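Local atomic coordinates of CCMAN5 (PDB entry 2XSG), a protein that probably hydrolyses alpha-mannosidic linkages as a calcium-dependent bacterial mannosidase of glycoside hydrolase family 92, and enables mannose-6-phosphate modification of yeast-made lysosomal enzymes. Residues 349-354 / 401-406. Numbering follows the deposited sequence.
Sequences DSWATW and VPTVRW
Two loops of the family 92 catalytic domain, one leading into helix 353-366 and the other preceding helix 409-418, run roughly parallel and join through a single beta bridge, A352 with R405. The bridge is made on both sides of A352: R405 N gives its hydrogen to W351 O at 2.9 Å, and T353 N, in the first turn of the helix, reaches R405 O at 3.0 Å. W351 O also accepts V404 N, nearly along the C=O axis, so two amides grip one carbonyl. Upstream, side chains replace the backbone pairing. T403 OG1, anti to its own N, takes W351 N in an almost straight bond (2.9 Å, 169°), while S350 OG donates to an in-plane lone pair of P402 O at 2.8 Å. W351 and W406 meet obliquely, with W351 CB 3.7 Å from W406 CD1, and both indoles pack on L381 of helix 368-387. At the far end the R405 chain, bent at chi3 (-52°), lays its guanidinium flat over one face of W354, planes 6° apart and CZ 3.8 Å from the five-membered-ring centroid. A salt bridge from R405 NE to E407 and a hydrogen bond from W354 NE1 to Q460 help set the rotation of the two stacked groups. The W354 side chain lies about 6 Å from the bound calcium ion and R405 NH1 bonds to a probable crystallisation additive, consistent with a place in the sugar-binding pocket.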
loop_
_atom_site.group_PDB
_atom_site.type_symbol
_atom_site.label_atom_id
_atom_site.label_comp_id
_atom_site.label_asym_id
_atom_site.label_seq_id
_atom_site.Cartn_x
_atom_site.Cartn_y
_atom_site.Cartn_z
ATOM N N ASP A 349 7.131 9.705 -3.667
ATOM C CA ASP A 349 6.031 10.441 -3.062
ATOM C C ASP A 349 4.758 9.608 -3.179
ATOM O O ASP A 349 4.681 8.700 -4.029
ATOM C CB ASP A 349 5.865 11.791 -3.760
ATOM C CG ASP A 349 5.005 12.776 -2.970
ATOM O OD1 ASP A 349 4.586 12.477 -1.823
ATOM O OD2 ASP A 349 4.717 13.858 -3.527
ATOM N N SER A 350 3.790 9.932 -2.326
ATOM C CA SER A 350 2.465 9.277 -2.196
ATOM C C SER A 350 2.439 8.417 -0.953
ATOM O O SER A 350 2.907 7.292 -0.963
ATOM C CB SER A 350 2.062 8.437 -3.401
ATOM O OG SER A 350 0.708 8.041 -3.265
ATOM N N TRP A 351 1.896 8.964 0.120
ATOM C CA TRP A 351 2.066 8.370 1.438
ATOM C C TRP A 351 0.712 8.083 2.069
ATOM O O TRP A 351 -0.237 8.818 1.847
ATOM C CB TRP A 351 2.849 9.337 2.314
ATOM C CG TRP A 351 4.185 9.760 1.722
ATOM C CD1 TRP A 351 4.440 10.883 1.000
ATOM C CD2 TRP A 351 5.425 9.054 1.825
ATOM N NE1 TRP A 351 5.777 10.923 0.630
ATOM C CE2 TRP A 351 6.398 9.808 1.127
ATOM C CE3 TRP A 351 5.810 7.855 2.445
ATOM C CZ2 TRP A 351 7.734 9.415 1.046
ATOM C CZ3 TRP A 351 7.143 7.449 2.349
ATOM C CH2 TRP A 351 8.087 8.226 1.647
ATOM N N ALA A 352 0.618 6.988 2.820
ATOM C CA ALA A 352 -0.581 6.658 3.585
ATOM C C ALA A 352 -0.069 6.060 4.888
ATOM O O ALA A 352 -0.464 4.968 5.295
ATOM C CB ALA A 352 -1.438 5.659 2.846
ATOM N N THR A 353 0.821 6.799 5.535
ATOM C CA THR A 353 1.669 6.236 6.563
ATOM C C THR A 353 0.951 5.841 7.867
ATOM O O THR A 353 1.435 4.968 8.587
ATOM C CB THR A 353 2.887 7.157 6.757
ATOM O OG1 THR A 353 3.415 7.450 5.454
ATOM C CG2 THR A 353 3.978 6.490 7.612
ATOM N N TRP A 354 -0.203 6.449 8.146
ATOM C CA TRP A 354 -1.059 6.034 9.278
ATOM C C TRP A 354 -1.444 4.546 9.156
ATOM O O TRP A 354 -1.436 3.813 10.148
ATOM C CB TRP A 354 -2.321 6.897 9.322
ATOM C CG TRP A 354 -3.180 6.780 10.557
ATOM C CD1 TRP A 354 -3.087 7.543 11.694
ATOM C CD2 TRP A 354 -4.288 5.889 10.764
ATOM N NE1 TRP A 354 -4.051 7.159 12.603
ATOM C CE2 TRP A 354 -4.811 6.161 12.053
ATOM C CE3 TRP A 354 -4.890 4.889 9.991
ATOM C CZ2 TRP A 354 -5.902 5.457 12.591
ATOM C CZ3 TRP A 354 -5.976 4.184 10.526
ATOM C CH2 TRP A 354 -6.468 4.473 11.817
ATOM N N VAL A 401 2.020 14.243 -6.458
ATOM C CA VAL A 401 1.348 13.016 -6.932
ATOM C C VAL A 401 0.131 12.806 -6.020
ATOM O O VAL A 401 0.102 13.372 -4.919
ATOM C CB VAL A 401 2.259 11.775 -6.813
ATOM C CG1 VAL A 401 3.498 11.888 -7.710
ATOM C CG2 VAL A 401 2.666 11.531 -5.353
ATOM N N PRO A 402 -0.874 12.002 -6.454
ATOM C CA PRO A 402 -1.953 11.694 -5.533
ATOM C C PRO A 402 -1.366 11.098 -4.271
ATOM O O PRO A 402 -0.394 10.332 -4.333
ATOM C CB PRO A 402 -2.800 10.650 -6.280
ATOM C CG PRO A 402 -2.089 10.323 -7.508
ATOM C CD PRO A 402 -1.089 11.394 -7.780
ATOM N N THR A 403 -1.929 11.476 -3.132
ATOM C CA THR A 403 -1.359 11.081 -1.847
ATOM C C THR A 403 -2.455 10.999 -0.785
ATOM O O THR A 403 -3.612 11.361 -1.039
ATOM C CB THR A 403 -0.227 12.043 -1.448
ATOM O OG1 THR A 403 0.569 11.471 -0.398
ATOM C CG2 THR A 403 -0.788 13.424 -1.024
ATOM N N VAL A 404 -2.117 10.495 0.395
ATOM C CA VAL A 404 -3.156 10.234 1.394
ATOM C C VAL A 404 -2.897 10.969 2.706
ATOM O O VAL A 404 -3.547 11.956 2.983
ATOM C CB VAL A 404 -3.348 8.733 1.651
ATOM C CG1 VAL A 404 -4.588 8.483 2.528
ATOM C CG2 VAL A 404 -3.456 7.969 0.323
ATOM N N ARG A 405 -1.955 10.475 3.506
ATOM C CA ARG A 405 -1.794 10.937 4.895
ATOM C C ARG A 405 -0.395 10.569 5.415
ATOM O O ARG A 405 0.268 9.692 4.849
ATOM C CB ARG A 405 -2.907 10.374 5.798
ATOM C CG ARG A 405 -2.897 8.848 5.955
ATOM C CD ARG A 405 -4.129 8.323 6.686
ATOM N NE ARG A 405 -4.406 8.981 7.958
ATOM C CZ ARG A 405 -5.440 8.705 8.747
ATOM N NH1 ARG A 405 -6.285 7.749 8.425
ATOM N NH2 ARG A 405 -5.600 9.362 9.886
ATOM N N TRP A 406 0.055 11.241 6.476
ATOM C CA TRP A 406 1.481 11.234 6.818
ATOM C C TRP A 406 1.799 10.875 8.261
ATOM O O TRP A 406 2.960 10.861 8.644
ATOM C CB TRP A 406 2.112 12.592 6.467
ATOM C CG TRP A 406 1.843 13.026 5.042
ATOM C CD1 TRP A 406 2.576 12.701 3.927
ATOM C CD2 TRP A 406 0.751 13.832 4.585
ATOM N NE1 TRP A 406 2.009 13.267 2.801
ATOM C CE2 TRP A 406 0.891 13.967 3.177
ATOM C CE3 TRP A 406 -0.336 14.456 5.225
ATOM C CZ2 TRP A 406 -0.016 14.696 2.402
ATOM C CZ3 TRP A 406 -1.237 15.187 4.454
ATOM C CH2 TRP A 406 -1.076 15.290 3.057
#